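Local atomic coordinates of cellulase (Uncultured bacterium, PDB entry 6XSO), a protein that hydrolyses internal beta-1,4 linkages of cellulose and probably of other plant cell-wall glucans and xylans as a broad-specificity GH5_4 endoglucanase. Residues A[32-37]-A[347-352]; A[40-45]-A[82-87]; A[149-154]-A[210-215]. One frame throughout, in Å; residues are numbered along the deposited sequence.

Interaction 1: A[32-37]-A[347-352]; sequences GWNLGN and FYWMGL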
loop_
_atom_site.group_PDB
_atom_site.type_symbol
_atom_site.label_atom_id
_atom_site.label_comp_id
_atom_site.label_asym_id
_atom_site.label_seq_id
_atom_site.Cartn_x
_atom_site.Cartn_y
_atom_site.Cartn_z
ATOM N N GLY A 32 -1.979 -9.813 5.664
ATOM C CA GLY A 32 -2.699 -9.274 4.532
ATOM C C GLY A 32 -2.136 -9.736 3.196
ATOM O O GLY A 32 -1.075 -10.359 3.113
ATOM N N TRP A 33 -2.860 -9.375 2.134
ATOM C CA TRP A 33 -2.508 -9.723 0.770
ATOM C C TRP A 33 -2.890 -8.562 -0.130
ATOM O O TRP A 33 -3.854 -7.843 0.153
ATOM C CB TRP A 33 -3.303 -10.932 0.322
ATOM C CG TRP A 33 -2.987 -11.429 -1.064
ATOM C CD1 TRP A 33 -1.785 -11.899 -1.529
ATOM C CD2 TRP A 33 -3.902 -11.523 -2.158
ATOM N NE1 TRP A 33 -1.906 -12.294 -2.841
ATOM C CE2 TRP A 33 -3.197 -12.068 -3.248
ATOM C CE3 TRP A 33 -5.259 -11.220 -2.315
ATOM C CZ2 TRP A 33 -3.806 -12.315 -4.477
ATOM C CZ3 TRP A 33 -5.853 -11.456 -3.540
ATOM C CH2 TRP A 33 -5.133 -11.996 -4.599
ATOM N N ASN A 34 -2.129 -8.399 -1.222
ATOM C CA ASN A 34 -2.386 -7.388 -2.243
ATOM C C ASN A 34 -3.089 -7.992 -3.452
ATOM O O ASN A 34 -2.569 -8.924 -4.078
ATOM C CB ASN A 34 -1.087 -6.777 -2.782
ATOM C CG ASN A 34 -0.530 -5.736 -1.903
ATOM O OD1 ASN A 34 -0.849 -4.562 -2.026
ATOM N ND2 ASN A 34 0.353 -6.151 -1.005
ATOM N N LEU A 35 -4.211 -7.388 -3.845
ATOM C CA LEU A 35 -4.868 -7.681 -5.123
ATOM C C LEU A 35 -4.147 -6.919 -6.237
ATOM O O LEU A 35 -4.652 -5.961 -6.832
ATOM C CB LEU A 35 -6.331 -7.285 -5.041
ATOM C CG LEU A 35 -7.188 -7.722 -6.241
ATOM C CD1 LEU A 35 -7.505 -9.201 -6.244
ATOM C CD2 LEU A 35 -8.488 -6.896 -6.288
ATOM N N GLY A 36 -2.896 -7.333 -6.481
ATOM C CA GLY A 36 -2.032 -6.574 -7.364
ATOM C C GLY A 36 -2.300 -6.804 -8.852
ATOM O O GLY A 36 -2.879 -7.802 -9.287
ATOM N N ASN A 37 -1.846 -5.822 -9.647
ATOM C CA ASN A 37 -1.915 -5.859 -11.107
ATOM C C ASN A 37 -3.361 -5.943 -11.603
ATOM O O ASN A 37 -3.647 -6.515 -12.661
ATOM C CB ASN A 37 -1.064 -6.992 -11.696
ATOM C CG ASN A 37 0.433 -6.699 -11.692
ATOM O OD1 ASN A 37 0.924 -5.693 -11.156
ATOM N ND2 ASN A 37 1.174 -7.607 -12.307
ATOM N N PHE A 347 1.546 -7.141 4.180
ATOM C CA PHE A 347 0.659 -7.447 3.051
ATOM C C PHE A 347 1.499 -8.054 1.923
ATOM O O PHE A 347 2.273 -7.347 1.272
ATOM C CB PHE A 347 -0.075 -6.177 2.561
ATOM C CG PHE A 347 -1.160 -5.674 3.490
ATOM C CD1 PHE A 347 -0.841 -5.025 4.665
ATOM C CD2 PHE A 347 -2.513 -5.808 3.159
ATOM C CE1 PHE A 347 -1.834 -4.558 5.513
ATOM C CE2 PHE A 347 -3.517 -5.331 4.002
ATOM C CZ PHE A 347 -3.181 -4.710 5.171
ATOM N N TYR A 348 1.352 -9.363 1.687
ATOM C CA TYR A 348 2.145 -10.052 0.669
ATOM C C TYR A 348 1.769 -9.574 -0.739
ATOM O O TYR A 348 0.602 -9.307 -1.023
ATOM C CB TYR A 348 1.948 -11.584 0.804
ATOM C CG TYR A 348 2.934 -12.323 -0.040
ATOM C CD1 TYR A 348 2.587 -12.754 -1.316
ATOM C CD2 TYR A 348 4.229 -12.553 0.408
ATOM C CE1 TYR A 348 3.511 -13.382 -2.125
ATOM C CE2 TYR A 348 5.151 -13.180 -0.393
ATOM C CZ TYR A 348 4.790 -13.585 -1.657
ATOM O OH TYR A 348 5.739 -14.183 -2.447
ATOM N N TRP A 349 2.766 -9.447 -1.623
ATOM C CA TRP A 349 2.525 -8.935 -2.978
ATOM C C TRP A 349 2.168 -10.071 -3.941
ATOM O O TRP A 349 3.039 -10.846 -4.343
ATOM C CB TRP A 349 3.749 -8.190 -3.522
ATOM C CG TRP A 349 3.460 -7.690 -4.923
ATOM C CD1 TRP A 349 3.942 -8.193 -6.102
ATOM C CD2 TRP A 349 2.556 -6.647 -5.274
ATOM N NE1 TRP A 349 3.403 -7.507 -7.166
ATOM C CE2 TRP A 349 2.541 -6.558 -6.686
ATOM C CE3 TRP A 349 1.750 -5.771 -4.535
ATOM C CZ2 TRP A 349 1.758 -5.624 -7.364
ATOM C CZ3 TRP A 349 0.987 -4.840 -5.203
ATOM C CH2 TRP A 349 0.995 -4.766 -6.609
ATOM N N MET A 350 0.905 -10.129 -4.360
ATOM C CA MET A 350 0.436 -11.038 -5.416
ATOM C C MET A 350 0.782 -12.490 -5.079
ATOM O O MET A 350 0.742 -12.906 -3.915
ATOM C CB MET A 350 0.928 -10.552 -6.771
ATOM C CG MET A 350 0.299 -9.240 -7.223
ATOM S SD MET A 350 0.742 -8.738 -8.904
ATOM C CE MET A 350 -0.183 -9.926 -9.871
ATOM N N GLY A 351 1.083 -13.285 -6.095
ATOM C CA GLY A 351 1.202 -14.704 -5.876
ATOM C C GLY A 351 -0.072 -15.194 -5.226
ATOM O O GLY A 351 -1.131 -14.564 -5.344
ATOM N N LEU A 352 0.047 -16.324 -4.541
ATOM C CA LEU A 352 -0.990 -16.980 -3.746
ATOM C C LEU A 352 -2.159 -17.464 -4.592
ATOM O O LEU A 352 -2.368 -18.676 -4.696
ATOM C CB LEU A 352 -1.471 -16.130 -2.575
ATOM C CG LEU A 352 -0.398 -15.579 -1.635
ATOM C CD1 LEU A 352 -1.068 -15.092 -0.347
ATOM C CD2 LEU A 352 0.732 -16.541 -1.309
#
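Trp-33 and Met-350 meet where the first and last strands of the TIM barrel, 31-34 and 345-349, lie side by side and close the eight-stranded parallel sheet. Tyr-348 N donates to Gly-32 O and Asn-34 N to Tyr-348 O, an alternation expected of parallel neighbours; the strand segments run 32° apart. The Trp-33 indole can be followed outward. CB carries CG anti to the backbone N (chi1 -178°), on the side of the sheet shared with Tyr-348. Trp-33 CD1 then lies 3.5 Å from Leu-352 CD1, and Trp-33 NE1 donates to Met-350 O at 2.9 Å. That oxygen lies in the indole plane, although NE1 stands above the plane of the carbonyl. A second, weak bond leads from NE1 to Gly-351 O, and Trp-33 CZ2 passes 3.6 Å from the same Gly-351 O. Leu-67 and Met-71 of helix 66-73 also pack on this indole. A leucine in place of Trp-33 would probably leave Met-350 O without its indole N-H donor and open a gap beside Leu-352, leaving residues 350-352 less firmly placed.

On the other face of the sheet, Gly-32 CA sits over the face of the Phe-347 ring, where a CB on Gly-32 would collide with Phe-347 CD2. Asn-34 ND2 donates to Tyr-348 O at 3.2 Å, giving this carbonyl a second donor from the same residue. The amide is held further by Arg-80, which binds OD1, and by Gly-307 O, which accepts from ND2. Asn-34 CG lies 3.5 Å from Trp-349 CE3. Beyond the strands, Met-350 SD rests 3.5 Å from Asn-37 CG, and the bend at chi3 (72°) carries Met-350 CE to 3.5 Å from Gly-36 O.

Interaction 2: A[40-45]-A[82-87]; sequences DANDAT and PVTWYQ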
loop_
_atom_site.group_PDB
_atom_site.type_symbol
_atom_site.label_atom_id
_atom_site.label_comp_id
_atom_site.label_asym_id
_atom_site.label_seq_id
_atom_site.Cartn_x
_atom_site.Cartn_y
_atom_site.Cartn_z
ATOM N N ASP A 40 -5.007 -1.483 -10.221
ATOM C CA ASP A 40 -3.807 -0.682 -10.458
ATOM C C ASP A 40 -3.241 -0.837 -11.866
ATOM O O ASP A 40 -2.368 -0.050 -12.256
ATOM C CB ASP A 40 -2.722 -1.038 -9.427
ATOM C CG ASP A 40 -2.555 -2.573 -9.198
ATOM O OD1 ASP A 40 -3.560 -3.315 -9.136
ATOM O OD2 ASP A 40 -1.386 -3.021 -9.050
ATOM N N ALA A 41 -3.710 -1.806 -12.641
ATOM C CA ALA A 41 -3.184 -1.985 -13.984
ATOM C C ALA A 41 -3.461 -0.752 -14.836
ATOM O O ALA A 41 -4.478 -0.072 -14.681
ATOM C CB ALA A 41 -3.823 -3.203 -14.651
ATOM N N ASN A 42 -2.544 -0.471 -15.755
ATOM C CA ASN A 42 -2.668 0.701 -16.613
ATOM C C ASN A 42 -1.798 0.508 -17.843
ATOM O O ASN A 42 -0.803 -0.224 -17.806
ATOM C CB ASN A 42 -2.287 1.985 -15.851
ATOM C CG ASN A 42 -0.802 2.073 -15.542
ATOM O OD1 ASN A 42 -0.071 2.806 -16.221
ATOM N ND2 ASN A 42 -0.352 1.346 -14.525
ATOM N N ASP A 43 -2.174 1.185 -18.920
ATOM C CA ASP A 43 -1.401 1.181 -20.158
ATOM C C ASP A 43 -1.568 2.553 -20.790
ATOM O O ASP A 43 -2.628 2.861 -21.339
ATOM C CB ASP A 43 -1.901 0.085 -21.087
ATOM C CG ASP A 43 -1.111 -0.005 -22.373
ATOM O OD1 ASP A 43 -0.358 0.943 -22.690
ATOM O OD2 ASP A 43 -1.260 -1.030 -23.073
ATOM N N ALA A 44 -0.531 3.391 -20.696
ATOM C CA ALA A 44 -0.664 4.772 -21.145
ATOM C C ALA A 44 -0.921 4.887 -22.642
ATOM O O ALA A 44 -1.340 5.961 -23.104
ATOM C CB ALA A 44 0.592 5.562 -20.776
ATOM N N THR A 45 -0.677 3.823 -23.414
ATOM C CA THR A 45 -0.897 3.866 -24.856
ATOM C C THR A 45 -2.345 3.606 -25.230
ATOM O O THR A 45 -2.682 3.676 -26.417
ATOM C CB THR A 45 -0.029 2.833 -25.587
ATOM O OG1 THR A 45 -0.530 1.507 -25.350
ATOM C CG2 THR A 45 1.417 2.938 -25.142
ATOM N N PRO A 82 -4.804 -1.981 -4.498
ATOM C CA PRO A 82 -4.201 -0.844 -5.204
ATOM C C PRO A 82 -5.076 -0.392 -6.358
ATOM O O PRO A 82 -5.637 -1.202 -7.097
ATOM C CB PRO A 82 -2.873 -1.397 -5.728
ATOM C CG PRO A 82 -2.721 -2.735 -5.174
ATOM C CD PRO A 82 -4.021 -3.216 -4.641
ATOM N N VAL A 83 -5.164 0.923 -6.539
ATOM C CA VAL A 83 -5.974 1.492 -7.609
ATOM C C VAL A 83 -5.163 2.567 -8.315
ATOM O O VAL A 83 -4.585 3.442 -7.657
ATOM C CB VAL A 83 -7.291 2.113 -7.091
ATOM C CG1 VAL A 83 -8.136 2.616 -8.242
ATOM C CG2 VAL A 83 -8.097 1.140 -6.290
ATOM N N THR A 84 -5.162 2.531 -9.649
ATOM C CA THR A 84 -4.556 3.563 -10.486
ATOM C C THR A 84 -5.661 4.371 -11.147
ATOM O O THR A 84 -6.557 3.803 -11.784
ATOM C CB THR A 84 -3.619 2.944 -11.528
ATOM O OG1 THR A 84 -2.557 2.250 -10.850
ATOM C CG2 THR A 84 -3.049 4.032 -12.465
ATOM N N TRP A 85 -5.590 5.696 -11.004
ATOM C CA TRP A 85 -6.728 6.546 -11.313
ATOM C C TRP A 85 -6.612 7.358 -12.598
ATOM O O TRP A 85 -7.646 7.776 -13.126
ATOM C CB TRP A 85 -7.018 7.509 -10.143
ATOM C CG TRP A 85 -7.282 6.794 -8.851
ATOM C CD1 TRP A 85 -6.357 6.408 -7.933
ATOM C CD2 TRP A 85 -8.563 6.381 -8.336
ATOM N NE1 TRP A 85 -6.973 5.758 -6.882
ATOM C CE2 TRP A 85 -8.324 5.738 -7.101
ATOM C CE3 TRP A 85 -9.880 6.491 -8.795
ATOM C CZ2 TRP A 85 -9.345 5.237 -6.312
ATOM C CZ3 TRP A 85 -10.900 5.957 -8.014
ATOM C CH2 TRP A 85 -10.619 5.322 -6.793
ATOM N N TYR A 86 -5.402 7.574 -13.128
ATOM C CA TYR A 86 -5.222 8.617 -14.133
ATOM C C TYR A 86 -5.943 8.320 -15.444
ATOM O O TYR A 86 -6.305 9.261 -16.173
ATOM C CB TYR A 86 -3.735 8.896 -14.381
ATOM C CG TYR A 86 -2.975 7.856 -15.204
ATOM C CD1 TYR A 86 -2.814 8.009 -16.578
ATOM C CD2 TYR A 86 -2.381 6.757 -14.595
ATOM C CE1 TYR A 86 -2.108 7.070 -17.322
ATOM C CE2 TYR A 86 -1.682 5.818 -15.333
ATOM C CZ TYR A 86 -1.545 5.991 -16.698
ATOM O OH TYR A 86 -0.849 5.071 -17.450
ATOM N N GLN A 87 -6.143 7.047 -15.785
ATOM C CA GLN A 87 -6.888 6.699 -16.991
ATOM C C GLN A 87 -8.391 6.715 -16.756
ATOM O O GLN A 87 -9.156 6.348 -17.660
ATOM C CB GLN A 87 -6.449 5.342 -17.539
ATOM C CG GLN A 87 -4.932 5.248 -17.732
ATOM C CD GLN A 87 -4.516 4.119 -18.647
ATOM O OE1 GLN A 87 -4.240 3.013 -18.187
ATOM N NE2 GLN A 87 -4.491 4.386 -19.956
HETATM O O HOH W 1 -5.602 2.261 -15.941
#
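Tyr-86 and Asn-42 both hold CG between the backbone N and the carbonyl carbon (chi1 75° and 70°), which sets the two CG atoms. The polar ends of these side chains meet across two loops that follow the first and second strands of the TIM barrel. Tyr-86 OH donates to Asn-42 OD1 at 2.7 Å; the oxygen lies at the ring edge, in its plane, while amide and ring planes are 70° apart. Gln-87, extended beyond CG, brings its amide against the backbone of Asp-43 and grips it twice. Gln-87 OE1 accepts from Asp-43 N at 2.9 Å, and Gln-87 NE2 donates to Asp-43 O at 2.8 Å from above the carbonyl plane. A water bridges OE1 to Ala-41 O. Asp-43 OD1 in turn closes an Asx turn with Thr-45 N, 3.0 Å away, and also accepts from Thr-45 OG1.

Nearer the barrel, Thr-84 OG1 donates to Asp-40 O at 2.7 Å and is itself hydrogen-bonded to His-123 N, so this hydroxyl joins three loops. The Asp-40 carboxylate accepts from the backbone N of Asn-37 and Thr-38. The Asp-40 side chain lies beside Pro-82, pointing the same way, and Asp-40 CG is 3.7 Å from Pro-82 CB.

Interaction 3: A[149-154]-A[210-215]; sequences KYEYLW and ARSFVN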
loop_
_atom_site.group_PDB
_atom_site.type_symbol
_atom_site.label_atom_id
_atom_site.label_comp_id
_atom_site.label_asym_id
_atom_site.label_seq_id
_atom_site.Cartn_x
_atom_site.Cartn_y
_atom_site.Cartn_z
ATOM N N LYS A 149 -5.329 19.233 -8.015
ATOM C CA LYS A 149 -5.918 18.042 -8.629
ATOM C C LYS A 149 -5.854 16.846 -7.686
ATOM O O LYS A 149 -6.807 16.056 -7.600
ATOM C CB LYS A 149 -5.183 17.694 -9.925
ATOM C CG LYS A 149 -5.975 16.806 -10.866
ATOM C CD LYS A 149 -6.660 17.651 -11.948
ATOM C CE LYS A 149 -5.727 17.930 -13.122
ATOM N NZ LYS A 149 -6.448 18.515 -14.285
ATOM N N TYR A 150 -4.715 16.682 -7.003
ATOM C CA TYR A 150 -4.542 15.593 -6.048
ATOM C C TYR A 150 -5.530 15.699 -4.893
ATOM O O TYR A 150 -6.151 14.700 -4.505
ATOM C CB TYR A 150 -3.098 15.605 -5.538
ATOM C CG TYR A 150 -2.801 14.584 -4.480
ATOM C CD1 TYR A 150 -2.776 14.931 -3.134
ATOM C CD2 TYR A 150 -2.494 13.280 -4.820
ATOM C CE1 TYR A 150 -2.488 13.999 -2.158
ATOM C CE2 TYR A 150 -2.223 12.350 -3.844
ATOM C CZ TYR A 150 -2.215 12.721 -2.525
ATOM O OH TYR A 150 -1.936 11.830 -1.523
ATOM N N GLU A 151 -5.694 16.897 -4.332
ATOM C CA GLU A 151 -6.704 17.098 -3.295
ATOM C C GLU A 151 -8.105 16.792 -3.821
ATOM O O GLU A 151 -8.908 16.172 -3.117
ATOM C CB GLU A 151 -6.608 18.510 -2.701
ATOM C CG GLU A 151 -5.343 18.716 -1.870
ATOM C CD GLU A 151 -5.302 20.020 -1.079
ATOM O OE1 GLU A 151 -6.332 20.708 -0.949
ATOM O OE2 GLU A 151 -4.210 20.357 -0.565
ATOM N N TYR A 152 -8.419 17.206 -5.057
ATOM C CA TYR A 152 -9.744 16.914 -5.611
ATOM C C TYR A 152 -9.958 15.416 -5.769
ATOM O O TYR A 152 -11.057 14.903 -5.491
ATOM C CB TYR A 152 -9.920 17.653 -6.946
ATOM C CG TYR A 152 -11.215 17.423 -7.708
ATOM C CD1 TYR A 152 -11.203 17.376 -9.084
ATOM C CD2 TYR A 152 -12.429 17.264 -7.054
ATOM C CE1 TYR A 152 -12.358 17.188 -9.805
ATOM C CE2 TYR A 152 -13.605 17.066 -7.771
ATOM C CZ TYR A 152 -13.557 17.016 -9.143
ATOM O OH TYR A 152 -14.733 16.846 -9.878
ATOM N N LEU A 153 -8.930 14.696 -6.221
ATOM C CA LEU A 153 -9.035 13.239 -6.307
ATOM C C LEU A 153 -9.355 12.623 -4.950
ATOM O O LEU A 153 -10.255 11.780 -4.841
ATOM C CB LEU A 153 -7.754 12.661 -6.895
ATOM C CG LEU A 153 -7.625 11.143 -6.946
ATOM C CD1 LEU A 153 -8.767 10.551 -7.727
ATOM C CD2 LEU A 153 -6.279 10.762 -7.557
ATOM N N TRP A 154 -8.632 13.029 -3.900
ATOM C CA TRP A 154 -8.893 12.463 -2.581
ATOM C C TRP A 154 -10.234 12.902 -2.017
ATOM O O TRP A 154 -10.889 12.112 -1.325
ATOM C CB TRP A 154 -7.733 12.704 -1.618
ATOM C CG TRP A 154 -6.798 11.560 -1.698
ATOM C CD1 TRP A 154 -5.515 11.568 -2.156
ATOM C CD2 TRP A 154 -7.100 10.204 -1.350
ATOM N NE1 TRP A 154 -4.991 10.295 -2.101
ATOM C CE2 TRP A 154 -5.957 9.443 -1.624
ATOM C CE3 TRP A 154 -8.252 9.559 -0.863
ATOM C CZ2 TRP A 154 -5.909 8.079 -1.400
ATOM C CZ3 TRP A 154 -8.195 8.198 -0.625
ATOM C CH2 TRP A 154 -7.033 7.478 -0.909
ATOM N N ALA A 210 1.380 14.355 1.590
ATOM C CA ALA A 210 0.823 13.732 2.792
ATOM C C ALA A 210 -0.155 14.667 3.500
ATOM O O ALA A 210 -1.251 14.245 3.893
ATOM C CB ALA A 210 1.953 13.300 3.730
ATOM N N ARG A 211 0.230 15.939 3.680
ATOM C CA ARG A 211 -0.646 16.949 4.267
ATOM C C ARG A 211 -1.904 17.140 3.429
ATOM O O ARG A 211 -3.025 17.209 3.959
ATOM C CB ARG A 211 0.070 18.300 4.292
ATOM C CG ARG A 211 1.052 18.564 5.393
ATOM C CD ARG A 211 1.273 20.087 5.532
ATOM N NE ARG A 211 1.592 20.787 4.277
ATOM C CZ ARG A 211 2.803 20.829 3.713
ATOM N NH1 ARG A 211 3.829 20.196 4.257
ATOM N NH2 ARG A 211 2.992 21.505 2.586
ATOM N N SER A 212 -1.725 17.264 2.115
ATOM C CA SER A 212 -2.853 17.480 1.226
ATOM C C SER A 212 -3.847 16.333 1.322
ATOM O O SER A 212 -5.057 16.567 1.331
ATOM C CB SER A 212 -2.359 17.628 -0.210
ATOM O OG SER A 212 -1.929 18.950 -0.486
ATOM N N PHE A 213 -3.344 15.093 1.367
ATOM C CA PHE A 213 -4.187 13.907 1.497
ATOM C C PHE A 213 -5.005 13.961 2.768
ATOM O O PHE A 213 -6.234 13.825 2.738
ATOM C CB PHE A 213 -3.274 12.684 1.494
ATOM C CG PHE A 213 -3.879 11.421 2.047
ATOM C CD1 PHE A 213 -4.907 10.765 1.391
ATOM C CD2 PHE A 213 -3.357 10.855 3.200
ATOM C CE1 PHE A 213 -5.421 9.565 1.893
ATOM C CE2 PHE A 213 -3.844 9.666 3.704
ATOM C CZ PHE A 213 -4.876 9.012 3.048
ATOM N N VAL A 214 -4.338 14.163 3.905
ATOM C CA VAL A 214 -5.056 14.167 5.176
ATOM C C VAL A 214 -6.089 15.283 5.187
ATOM O O VAL A 214 -7.252 15.074 5.550
ATOM C CB VAL A 214 -4.072 14.267 6.352
ATOM C CG1 VAL A 214 -4.810 14.537 7.640
ATOM C CG2 VAL A 214 -3.268 12.965 6.471
ATOM N N ASN A 215 -5.682 16.487 4.775
ATOM C CA ASN A 215 -6.596 17.617 4.814
ATOM C C ASN A 215 -7.797 17.394 3.906
ATOM O O ASN A 215 -8.932 17.734 4.269
ATOM C CB ASN A 215 -5.861 18.889 4.401
ATOM C CG ASN A 215 -4.832 19.339 5.431
ATOM O OD1 ASN A 215 -4.839 18.893 6.579
ATOM N ND2 ASN A 215 -3.930 20.228 5.013
HETATM O O HOH W 2 -4.139 21.179 2.154
#
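Helix segments 149-154 and 210-215 run in roughly the same direction, their axes 35° apart and 8.9 Å apart at closest approach. They belong to helices 140-161 and 196-219, neighbours in the outer helical layer of the TIM barrel, and the backbones come nearest at Glu-151 and Ser-212. On the barrel side, Phe-213 turns its ring edge toward the face of the Trp-154 indole in a T-shaped pair, with planes at 68°. Phe-213 CD1 lies 3.5 Å from Trp-154 CE2, while Phe-213 CE1 reaches over the six-membered ring, 3.6 Å from Trp-154 CZ2. Leu-229 and Val-231 of strand 229-232 also touch Phe-213.

Tyr-150, with CG anti to its backbone N (chi1 176°), presents a ring edge to the 210-215 helix: Tyr-150 CD1 is 4.0 Å from Ser-212 CB, and Tyr-150 OH comes within 3.4 Å of Phe-213 CB. The buried polar ends of Tyr-150 and Trp-154 are both satisfied by Ser-172 O, which accepts from the indole NE1 and the phenol OH and ties helix 140-161 to the loop after strand 168-171.

Away from this aromatic cluster, Glu-151 stretches across to the neighbouring helix. Ser-212 OG, also bonded to Tyr-143 OH, donates to the anti lone pair of Glu-151 OE2 at 2.7 Å. A water donates to that same Glu-151 OE2 at 2.8 Å and accepts from Asn-215 ND2.

The three contacts sample different layers of one TIM barrel: its closing strand pair (interaction 1), within whose chain loop the other two are nested, the loops following its first two strands (interaction 2) and its helical coat (interaction 3). Interactions 1 and 2 have centres about 17 Å apart yet touch, Leu-35 O lying 3.6 Å from Pro-82 CD and Trp-349 CH2 3.8 Å from Asp-40 OD2. Both include segments following the C-terminal ends of strands, the end where glycosidases of this fold carry their active site. Interaction 3 meets interaction 2 through Trp-85 CG and Leu-153 CD1, 4.2 Å apart, but stays about 14 Å from interaction 1 at the nearest atoms. A bound sodium ion lies about 7 Å from the Gln-87 side chain.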